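Local coordinates for protein succinate-semialdehyde dehydrogenase (Synechococcus sp., PDB 4ITA) that probably oxidises succinic semialdehyde to succinate with an NADP-type cofactor, as an enzyme of the aldehyde dehydrogenase family, at residues A[215-220]-A[225-230]. Residues are numbered along the deposited sequence; the frame is centred on the assembly and turned at random.
Sequences SLASLA and KPTLLE. With NDP (NADPH dihydro-nicotinamide-adenine-dinucleotide phosphate), chain C; EDO (1,2-ethanediol), chain K.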
ATOM      1  N   SER A 215      11.191   0.004 -10.811  1.00  8.42           N
ATOM      2  CA  SER A 215      11.409  -1.364 -11.255  1.00 10.05           C
ATOM      3  C   SER A 215      10.754  -2.366 -10.302  1.00  9.06           C
ATOM      4  O   SER A 215       9.967  -3.220 -10.722  1.00  9.46           O
ATOM      5  CB  SER A 215      12.906  -1.636 -11.378  1.00 10.91           C
ATOM      6  OG  SER A 215      13.135  -2.945 -11.869  1.00 14.27           O
ATOM      7  N   LEU A 216      11.058  -2.252  -9.015  1.00  8.74           N
ATOM      8  CA  LEU A 216      10.508  -3.177  -8.041  1.00  9.43           C
ATOM      9  C   LEU A 216       8.987  -3.083  -7.959  1.00  7.87           C
ATOM     10  O   LEU A 216       8.293  -4.107  -7.932  1.00  8.43           O
ATOM     11  CB  LEU A 216      11.144  -2.948  -6.669  1.00  9.97           C
ATOM     12  CG  LEU A 216      10.622  -3.826  -5.522  1.00  9.41           C
ATOM     13  CD1 LEU A 216      11.771  -4.355  -4.663  1.00 12.30           C
ATOM     14  CD2 LEU A 216       9.633  -3.047  -4.647  1.00 12.08           C
ATOM     15  N   ALA A 217       8.463  -1.862  -7.932  1.00  7.18           N
ATOM     16  CA  ALA A 217       7.026  -1.684  -7.761  1.00  7.07           C
ATOM     17  C   ALA A 217       6.229  -2.106  -8.993  1.00  7.18           C
ATOM     18  O   ALA A 217       5.134  -2.657  -8.866  1.00  7.76           O
ATOM     19  CB  ALA A 217       6.690  -0.251  -7.369  1.00  6.92           C
ATOM     20  N   SER A 218       6.767  -1.858 -10.186  1.00  7.35           N
ATOM     21  CA  SER A 218       6.080  -2.297 -11.403  1.00  8.19           C
ATOM     22  C   SER A 218       6.027  -3.822 -11.471  1.00  7.72           C
ATOM     23  O   SER A 218       4.981  -4.400 -11.794  1.00  8.85           O
ATOM     24  CB  SER A 218       6.704  -1.679 -12.660  1.00  9.69           C
ATOM     25  OG  SER A 218       8.046  -2.084 -12.847  1.00 12.20           O
ATOM     26  N   LEU A 219       7.135  -4.473 -11.123  1.00  7.50           N
ATOM     27  CA  LEU A 219       7.188  -5.938 -11.101  1.00  7.66           C
ATOM     28  C   LEU A 219       6.252  -6.521 -10.048  1.00  8.09           C
ATOM     29  O   LEU A 219       5.522  -7.481 -10.319  1.00  8.56           O
ATOM     30  CB  LEU A 219       8.623  -6.435 -10.863  1.00  9.66           C
ATOM     31  CG  LEU A 219       9.621  -6.257 -12.018  1.00 10.13           C
ATOM     32  CD1 LEU A 219      11.037  -6.541 -11.533  1.00 12.14           C
ATOM     33  CD2 LEU A 219       9.272  -7.140 -13.215  1.00 13.23           C
ATOM     34  N   ALA A 220       6.269  -5.948  -8.845  1.00  7.72           N
ATOM     35  CA  ALA A 220       5.395  -6.415  -7.772  1.00  7.71           C
ATOM     36  C   ALA A 220       3.928  -6.211  -8.129  1.00  7.45           C
ATOM     37  O   ALA A 220       3.083  -7.061  -7.832  1.00  7.97           O
ATOM     38  CB  ALA A 220       5.730  -5.709  -6.473  1.00  8.76           C
ATOM     39  N   LYS A 225       1.327  -7.945  -5.628  1.00  8.15           N
ATOM     40  CA  LYS A 225       1.972  -7.963  -4.321  1.00  8.41           C
ATOM     41  C   LYS A 225       2.150  -6.554  -3.793  1.00  7.25           C
ATOM     42  O   LYS A 225       2.549  -5.658  -4.532  1.00  8.44           O
ATOM     43  CB  LYS A 225       3.315  -8.700  -4.392  1.00  8.70           C
ATOM     44  CG  LYS A 225       3.150 -10.164  -4.764  1.00  7.54           C
ATOM     45  CD  LYS A 225       4.462 -10.888  -4.983  1.00  8.55           C
ATOM     46  CE  LYS A 225       4.175 -12.292  -5.484  1.00  9.42           C
ATOM     47  NZ  LYS A 225       5.410 -13.117  -5.621  1.00  7.57           N
ATOM     48  N   PRO A 226       1.858  -6.357  -2.502  1.00  6.77           N
ATOM     49  CA  PRO A 226       1.961  -5.012  -1.936  1.00  6.01           C
ATOM     50  C   PRO A 226       3.400  -4.556  -1.779  1.00  6.35           C
ATOM     51  O   PRO A 226       4.315  -5.376  -1.600  1.00  6.91           O
ATOM     52  CB  PRO A 226       1.296  -5.159  -0.562  1.00  7.41           C
ATOM     53  CG  PRO A 226       1.500  -6.606  -0.205  1.00  8.86           C
ATOM     54  CD  PRO A 226       1.416  -7.354  -1.511  1.00  6.48           C
ATOM     55  N   THR A 227       3.584  -3.240  -1.851  1.00  7.26           N
ATOM     56  CA  THR A 227       4.900  -2.635  -1.710  1.00  8.15           C
ATOM     57  C   THR A 227       4.886  -1.423  -0.800  1.00  8.49           C
ATOM     58  O   THR A 227       3.830  -0.873  -0.475  1.00  7.86           O
ATOM     59  CB  THR A 227       5.486  -2.194  -3.062  1.00  8.65           C
ATOM     60  OG1 THR A 227       4.575  -1.304  -3.715  1.00 10.82           O
ATOM     61  CG2 THR A 227       5.746  -3.392  -3.951  1.00 11.17           C
ATOM     62  N   LEU A 228       6.086  -1.015  -0.404  1.00  7.09           N
ATOM     63  CA  LEU A 228       6.319   0.221   0.317  1.00  7.64           C
ATOM     64  C   LEU A 228       7.582   0.784  -0.315  1.00  7.04           C
ATOM     65  O   LEU A 228       8.564   0.052  -0.475  1.00  8.03           O
ATOM     66  CB  LEU A 228       6.529  -0.069   1.808  1.00  9.16           C
ATOM     67  CG  LEU A 228       6.632   1.148   2.743  1.00 10.62           C
ATOM     68  CD1 LEU A 228       6.220   0.789   4.161  1.00 13.13           C
ATOM     69  CD2 LEU A 228       8.030   1.719   2.765  1.00 13.01           C
ATOM     70  N   LEU A 229       7.551   2.057  -0.709  1.00  6.12           N
ATOM     71  CA  LEU A 229       8.705   2.708  -1.326  1.00  6.94           C
ATOM     72  C   LEU A 229       9.137   3.925  -0.528  1.00  7.21           C
ATOM     73  O   LEU A 229       8.343   4.837  -0.299  1.00  7.33           O
ATOM     74  CB  LEU A 229       8.396   3.138  -2.763  1.00  6.81           C
ATOM     75  CG  LEU A 229       8.083   2.051  -3.787  1.00  7.25           C
ATOM     76  CD1 LEU A 229       7.926   2.686  -5.162  1.00  9.09           C
ATOM     77  CD2 LEU A 229       9.183   1.006  -3.830  1.00  9.81           C
ATOM     78  N   GLU A 230      10.399   3.924  -0.116  1.00  7.67           N
ATOM     79  CA  GLU A 230      11.024   5.037   0.578  1.00  8.26           C
ATOM     80  C   GLU A 230      12.110   5.572  -0.347  1.00  9.05           C
ATOM     81  O   GLU A 230      13.198   5.007  -0.430  1.00  7.58           O
ATOM     82  CB  GLU A 230      11.631   4.553   1.900  1.00  9.78           C
ATOM     83  CG  GLU A 230      10.615   4.055   2.942  1.00 10.32           C
ATOM     84  CD  GLU A 230      10.047   5.160   3.822  1.00 11.51           C
ATOM     85  OE1 GLU A 230      10.454   6.332   3.673  1.00 11.45           O
ATOM     86  OE2 GLU A 230       9.184   4.847   4.676  1.00  9.82           O
TER
HETATM   87  PA  NDP C 501      19.914   2.887  -5.857  1.00 11.54           P
HETATM   88  O1A NDP C 501      18.440   2.978  -6.127  1.00 12.90           O
HETATM   89  O2A NDP C 501      20.888   2.922  -7.002  1.00 17.30           O
HETATM   90  O5B NDP C 501      20.194   1.539  -5.042  1.00 10.91           O
HETATM   91  C5B NDP C 501      19.421   1.167  -3.895  1.00  9.11           C
HETATM   92  C4B NDP C 501      19.195  -0.343  -3.861  1.00  9.89           C
HETATM   93  O4B NDP C 501      18.391  -0.714  -4.985  1.00  8.49           O
HETATM   94  C3B NDP C 501      20.478  -1.154  -4.000  1.00  8.70           C
HETATM   95  O3B NDP C 501      20.321  -2.388  -3.287  1.00  8.56           O
HETATM   96  C2B NDP C 501      20.535  -1.439  -5.489  1.00  9.36           C
HETATM   97  O2B NDP C 501      21.290  -2.597  -5.819  1.00  9.57           O
HETATM   98  C1B NDP C 501      19.078  -1.706  -5.750  1.00  8.49           C
HETATM   99  N9A NDP C 501      18.645  -1.514  -7.142  1.00  9.76           N
HETATM  100  C8A NDP C 501      19.041  -0.572  -8.022  1.00 11.47           C
HETATM  101  N7A NDP C 501      18.371  -0.716  -9.191  1.00 13.11           N
HETATM  102  C5A NDP C 501      17.522  -1.746  -9.046  1.00 10.37           C
HETATM  103  C6A NDP C 501      16.523  -2.440  -9.874  1.00 12.47           C
HETATM  104  N6A NDP C 501      16.291  -2.028 -11.136  1.00 15.31           N
HETATM  105  N1A NDP C 501      15.868  -3.477  -9.320  1.00 13.85           N
HETATM  106  C2A NDP C 501      16.087  -3.890  -8.065  1.00 14.43           C
HETATM  107  N3A NDP C 501      16.985  -3.313  -7.252  1.00 13.42           N
HETATM  108  C4A NDP C 501      17.707  -2.262  -7.692  1.00 10.27           C
HETATM  109  O3  NDP C 501      20.175   4.070  -4.773  1.00 16.81           O
HETATM  110  PN  NDP C 501      21.429   5.059  -4.476  1.00 16.05           P
HETATM  111  O1N NDP C 501      22.059   5.563  -5.756  1.00 19.23           O
HETATM  112  O2N NDP C 501      22.270   4.403  -3.416  1.00 19.31           O
HETATM  113  O5D NDP C 501      20.666   6.306  -3.802  1.00 16.39           O
HETATM  114  C5D NDP C 501      20.014   6.160  -2.548  1.00 14.54           C
HETATM  115  C4D NDP C 501      18.608   6.726  -2.634  1.00 12.99           C
HETATM  116  O4D NDP C 501      17.819   6.233  -1.540  1.00 13.19           O
HETATM  117  C3D NDP C 501      18.569   8.237  -2.528  1.00 12.30           C
HETATM  118  O3D NDP C 501      17.640   8.774  -3.476  1.00 12.33           O
HETATM  119  C2D NDP C 501      18.121   8.430  -1.093  1.00 11.87           C
HETATM  120  O2D NDP C 501      17.538   9.722  -0.917  1.00 12.79           O
HETATM  121  C1D NDP C 501      17.108   7.315  -0.933  1.00 10.56           C
HETATM  122  N1N NDP C 501      16.853   7.066   0.492  1.00 12.20           N
HETATM  123  C2N NDP C 501      15.593   6.947   0.945  1.00 12.43           C
HETATM  124  C3N NDP C 501      15.313   7.180   2.291  1.00 13.68           C
HETATM  125  C7N NDP C 501      13.926   7.027   2.840  1.00 12.43           C
HETATM  126  O7N NDP C 501      13.782   6.414   3.896  1.00 12.47           O
HETATM  127  N7N NDP C 501      12.894   7.554   2.186  1.00 12.10           N
HETATM  128  C4N NDP C 501      16.400   7.609   3.247  1.00 14.91           C
HETATM  129  C5N NDP C 501      17.700   7.207   2.724  1.00 15.91           C
HETATM  130  C6N NDP C 501      17.874   6.953   1.367  1.00 14.56           C
HETATM  131  P2B NDP C 501      22.788  -2.492  -6.390  1.00  8.47           P
HETATM  132  O1X NDP C 501      23.143  -3.936  -6.601  1.00  9.39           O
HETATM  133  O2X NDP C 501      22.709  -1.710  -7.679  1.00 10.84           O
HETATM  134  O3X NDP C 501      23.642  -1.833  -5.349  1.00  9.39           O
HETATM  135  C1  EDO K 509       0.970   0.172  -3.341  1.00 19.06           C
HETATM  136  O1  EDO K 509       0.413   0.851  -2.206  1.00 22.43           O
HETATM  137  C2  EDO K 509       1.263  -1.293  -3.002  1.00 20.00           C
HETATM  138  O2  EDO K 509       0.864  -1.591  -1.656  1.00 22.14           O
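In the beta-alpha-beta unit made of strand 201-207, helix 210-222 and strand 227-230, the helix face carrying L216, A217 and A220 packs on T227 and L229. The axes of 215-220 and 227-230 run nearly antiparallel, at 169°, and approach to 9.2 Å. The methyl CG2 of T227 lies 3.4 Å from A220 CB, a tight carbon contact. The same methyl also meets CD2 of L216, roughly at right angles to the first contact. CG2 stands anti to the carbonyl carbon of T227, which places OG1 between N and C; this hydroxyl bonds to the OH of Y435. L229 divides its branches: CD1 touches A217 CB at 3.9 Å, and CD2 reaches L216 CD2 at 4.2 Å. Where the chain turns from helix to strand, K225 N donates to A220 O over 3.0 Å. The K225 side chain is extended, and NZ hydrogen-bonds to the carbonyl oxygens of V201 and I196. Both segments also reach NADPH. S215 OG lies 3.4 Å from adenine N6A. At the strand's end E230 OE1 accepts a hydrogen bond from the nicotinamide amide N7N at 3.1 Å. An alanine in place of E230 is likely to deprive N7N of this acceptor and let the carboxamide turn more easily. Such a right-handed beta-alpha-beta crossover belongs to the Rossmann-type cofactor domain of aldehyde dehydrogenases.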